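Local coordinates for jacalin-type lectin domain-containing protein (Musa acuminata, PDB 7KMU), which probably binds mannose-containing glycans as a jacalin-related lectin, at residues I26-I31 with E41-R46. Residues are numbered along the deposited sequence; the frame is centred on the assembly and turned at random.
With EDO (1,2-ethanediol), chain F.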
ATOM      1  N   ILE B  26       5.565   8.837  16.794  1.00 12.21           N
ATOM      2  CA  ILE B  26       4.666   9.850  16.269  1.00 10.94           C
ATOM      3  C   ILE B  26       3.842  10.254  17.510  1.00 13.61           C
ATOM      4  O   ILE B  26       3.139   9.416  18.097  1.00 12.98           O
ATOM      5  CB  ILE B  26       3.776   9.342  15.113  1.00 13.70           C
ATOM      6  CG1 ILE B  26       4.646   8.983  13.887  1.00 14.23           C
ATOM      7  CG2 ILE B  26       2.742  10.416  14.749  1.00 13.82           C
ATOM      8  CD1 ILE B  26       3.905   8.342  12.732  1.00 20.18           C
ATOM      9  N   ASP B  27       3.953  11.519  17.915  1.00 10.80           N
ATOM     10  CA  ASP B  27       3.283  12.033  19.111  1.00 10.42           C
ATOM     11  C   ASP B  27       1.856  12.472  18.860  1.00 13.59           C
ATOM     12  O   ASP B  27       0.965  12.194  19.673  1.00 12.67           O
ATOM     13  CB  ASP B  27       4.120  13.154  19.749  1.00 11.59           C
ATOM     14  CG  ASP B  27       5.537  12.697  20.050  1.00 16.23           C
ATOM     15  OD1 ASP B  27       5.696  11.721  20.810  1.00 19.39           O
ATOM     16  OD2 ASP B  27       6.479  13.284  19.487  1.00 16.23           O
ATOM     17  N   SER B  28       1.638  13.172  17.744  1.00 10.52           N
ATOM     18  CA  SER B  28       0.306  13.625  17.386  1.00 10.13           C
ATOM     19  C   SER B  28       0.221  13.947  15.906  1.00 12.05           C
ATOM     20  O   SER B  28       1.239  14.188  15.245  1.00 10.32           O
ATOM     21  CB  SER B  28      -0.096  14.828  18.236  1.00 13.07           C
ATOM     22  OG  SER B  28       0.819  15.899  18.077  1.00 15.64           O
ATOM     23  N   VAL B  29      -1.010  13.938  15.377  1.00  9.56           N
ATOM     24  CA  VAL B  29      -1.277  14.282  13.987  1.00  8.36           C
ATOM     25  C   VAL B  29      -2.483  15.217  13.976  1.00 11.27           C
ATOM     26  O   VAL B  29      -3.475  14.938  14.647  1.00 11.55           O
ATOM     27  CB  VAL B  29      -1.535  13.026  13.087  1.00 10.72           C
ATOM     28  CG1 VAL B  29      -2.011  13.427  11.682  1.00 10.33           C
ATOM     29  CG2 VAL B  29      -0.284  12.155  12.976  1.00 10.44           C
ATOM     30  N   LYS B  30      -2.420  16.283  13.163  1.00  9.09           N
ATOM     31  CA  LYS B  30      -3.547  17.180  12.956  1.00  9.20           C
ATOM     32  C   LYS B  30      -3.835  17.206  11.467  1.00 12.09           C
ATOM     33  O   LYS B  30      -2.928  17.438  10.667  1.00 11.41           O
ATOM     34  CB  LYS B  30      -3.233  18.586  13.469  1.00 10.83           C
ATOM     35  CG  LYS B  30      -4.401  19.574  13.308  1.00 13.34           C
ATOM     36  CD  LYS B  30      -4.039  20.975  13.851  1.00 18.75           C
ATOM     37  CE  LYS B  30      -3.262  21.820  12.870  1.00 32.73           C
ATOM     38  NZ  LYS B  30      -2.936  23.154  13.440  1.00 45.83           N
ATOM     39  N   ILE B  31      -5.098  16.948  11.084  1.00  9.18           N
ATOM     40  CA  ILE B  31      -5.500  17.011   9.683  1.00  8.61           C
ATOM     41  C   ILE B  31      -6.495  18.141   9.541  1.00 10.81           C
ATOM     42  O   ILE B  31      -7.429  18.218  10.337  1.00 11.59           O
ATOM     43  CB  ILE B  31      -6.114  15.661   9.187  1.00 10.19           C
ATOM     44  CG1 ILE B  31      -5.018  14.567   9.093  1.00  9.19           C
ATOM     45  CG2 ILE B  31      -6.879  15.819   7.843  1.00 10.14           C
ATOM     46  CD1 ILE B  31      -5.538  13.100   8.840  1.00 10.88           C
ATOM     47  N   GLU B  41      -0.347  17.937   9.694  1.00  9.02           N
ATOM     48  CA  GLU B  41       0.705  18.411  10.580  1.00  9.18           C
ATOM     49  C   GLU B  41       1.051  17.272  11.524  1.00 11.64           C
ATOM     50  O   GLU B  41       0.152  16.645  12.086  1.00 11.73           O
ATOM     51  CB  GLU B  41       0.218  19.650  11.343  1.00 10.83           C
ATOM     52  CG  GLU B  41       1.270  20.258  12.245  1.00 15.22           C
ATOM     53  CD  GLU B  41       0.722  21.397  13.075  1.00 28.93           C
ATOM     54  OE1 GLU B  41       0.357  21.151  14.244  1.00 25.18           O
ATOM     55  OE2 GLU B  41       0.636  22.528  12.550  1.00 28.61           O
ATOM     56  N   ILE B  42       2.350  16.957  11.666  1.00  8.74           N
ATOM     57  CA  ILE B  42       2.772  15.843  12.510  1.00  7.89           C
ATOM     58  C   ILE B  42       3.750  16.329  13.554  1.00  9.93           C
ATOM     59  O   ILE B  42       4.687  17.062  13.222  1.00 10.32           O
ATOM     60  CB  ILE B  42       3.407  14.667  11.689  1.00 10.47           C
ATOM     61  CG1 ILE B  42       2.543  14.235  10.478  1.00 11.42           C
ATOM     62  CG2 ILE B  42       3.715  13.463  12.573  1.00 11.29           C
ATOM     63  CD1 ILE B  42       3.018  14.827   9.141  1.00 13.89           C
ATOM     64  N   THR B  43       3.530  15.925  14.806  1.00  9.08           N
ATOM     65  CA  THR B  43       4.478  16.162  15.888  1.00  8.35           C
ATOM     66  C   THR B  43       5.094  14.790  16.156  1.00 11.49           C
ATOM     67  O   THR B  43       4.380  13.805  16.392  1.00 10.78           O
ATOM     68  CB  THR B  43       3.815  16.772  17.122  1.00 12.19           C
ATOM     69  OG1 THR B  43       3.359  18.078  16.786  1.00 14.91           O
ATOM     70  CG2 THR B  43       4.790  16.886  18.308  1.00 13.63           C
ATOM     71  N   PHE B  44       6.420  14.710  16.077  1.00  9.41           N
ATOM     72  CA  PHE B  44       7.117  13.454  16.217  1.00  9.25           C
ATOM     73  C   PHE B  44       8.432  13.616  16.945  1.00 11.90           C
ATOM     74  O   PHE B  44       8.988  14.717  16.978  1.00 11.83           O
ATOM     75  CB  PHE B  44       7.344  12.833  14.826  1.00 10.53           C
ATOM     76  CG  PHE B  44       8.167  13.698  13.908  1.00 10.74           C
ATOM     77  CD1 PHE B  44       7.565  14.673  13.119  1.00 12.10           C
ATOM     78  CD2 PHE B  44       9.547  13.529  13.816  1.00 13.85           C
ATOM     79  CE1 PHE B  44       8.331  15.492  12.285  1.00 13.97           C
ATOM     80  CE2 PHE B  44      10.312  14.349  12.984  1.00 16.01           C
ATOM     81  CZ  PHE B  44       9.696  15.301  12.200  1.00 13.71           C
ATOM     82  N   THR B  45       8.955  12.498  17.452  1.00  9.51           N
ATOM     83  CA  THR B  45      10.197  12.459  18.216  1.00  9.68           C
ATOM     84  C   THR B  45      11.215  11.542  17.559  1.00 12.92           C
ATOM     85  O   THR B  45      10.885  10.429  17.137  1.00 12.90           O
ATOM     86  CB  THR B  45       9.903  12.074  19.659  1.00 12.62           C
ATOM     87  OG1 THR B  45       9.010  13.039  20.221  1.00 13.68           O
ATOM     88  CG2 THR B  45      11.180  12.027  20.523  1.00 13.70           C
ATOM     89  N   ARG B  46      12.463  12.018  17.485  1.00 10.47           N
ATOM     90  CA  ARG B  46      13.565  11.314  16.852  1.00 10.94           C
ATOM     91  C   ARG B  46      14.860  11.908  17.437  1.00 12.02           C
ATOM     92  O   ARG B  46      14.979  13.125  17.509  1.00 11.33           O
ATOM     93  CB  ARG B  46      13.451  11.610  15.327  1.00 15.52           C
ATOM     94  CG  ARG B  46      14.492  11.026  14.408  1.00 25.83           C
ATOM     95  CD  ARG B  46      14.046  11.124  12.954  1.00 22.50           C
ATOM     96  NE  ARG B  46      13.971  12.484  12.401  1.00 20.12           N
ATOM     97  CZ  ARG B  46      13.130  12.843  11.431  1.00 21.46           C
ATOM     98  NH1 ARG B  46      12.252  11.975  10.948  1.00 15.79           N
ATOM     99  NH2 ARG B  46      13.136  14.083  10.964  1.00 23.06           N
TER
HETATM  100  C1  EDO F 202       0.270  17.658  15.362  1.00 22.24           C
HETATM  101  O1  EDO F 202       1.187  18.714  15.366  1.00 25.25           O
HETATM  102  C2  EDO F 202      -0.933  18.070  16.231  1.00 26.26           C
HETATM  103  O2  EDO F 202      -0.560  18.166  17.601  1.00 29.76           O
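The carboxylate of D27 reaches across to T45, whose OG1 gives its proton to OD2 at 2.6 Å, on the syn side of that oxygen; the two side chains meet at about a right angle. With CG anti to the carbonyl carbon (chi1 -55°), the carboxylate lies beside D27's own backbone N. OD1 forms a salt bridge with NE of R25, and a carboxylate, with two acceptor oxygens, suits this place. The extra residue of a classic beta bulge, in which D27 and S28 together stand opposite the single residue T43, probably helps turn D27's CB toward the partner strand: T43 O accepts from D27 N at 2.8 Å and from S28 N at 3.1 Å. The bulge lies in the antiparallel hairpin of strands 25-33 and 37-46, the middle strands of one four-stranded sheet of the jacalin-type beta-prism. On the partly exposed face of S28, K30, E41 and T43, small hydroxyls and a long charged pair are at home. K30 and E41 cross obliquely, NZ 3.7 Å from OE2, a long salt bridge. A 1,2-ethanediol, probably from the crystallisation liquor, bonds S28 OG through O2 and E41 OE1 through O1. Branched I26, V29 and I42 fill the opposite face with F44, I42 CG2 lying 3.9 Å from I26 CG2.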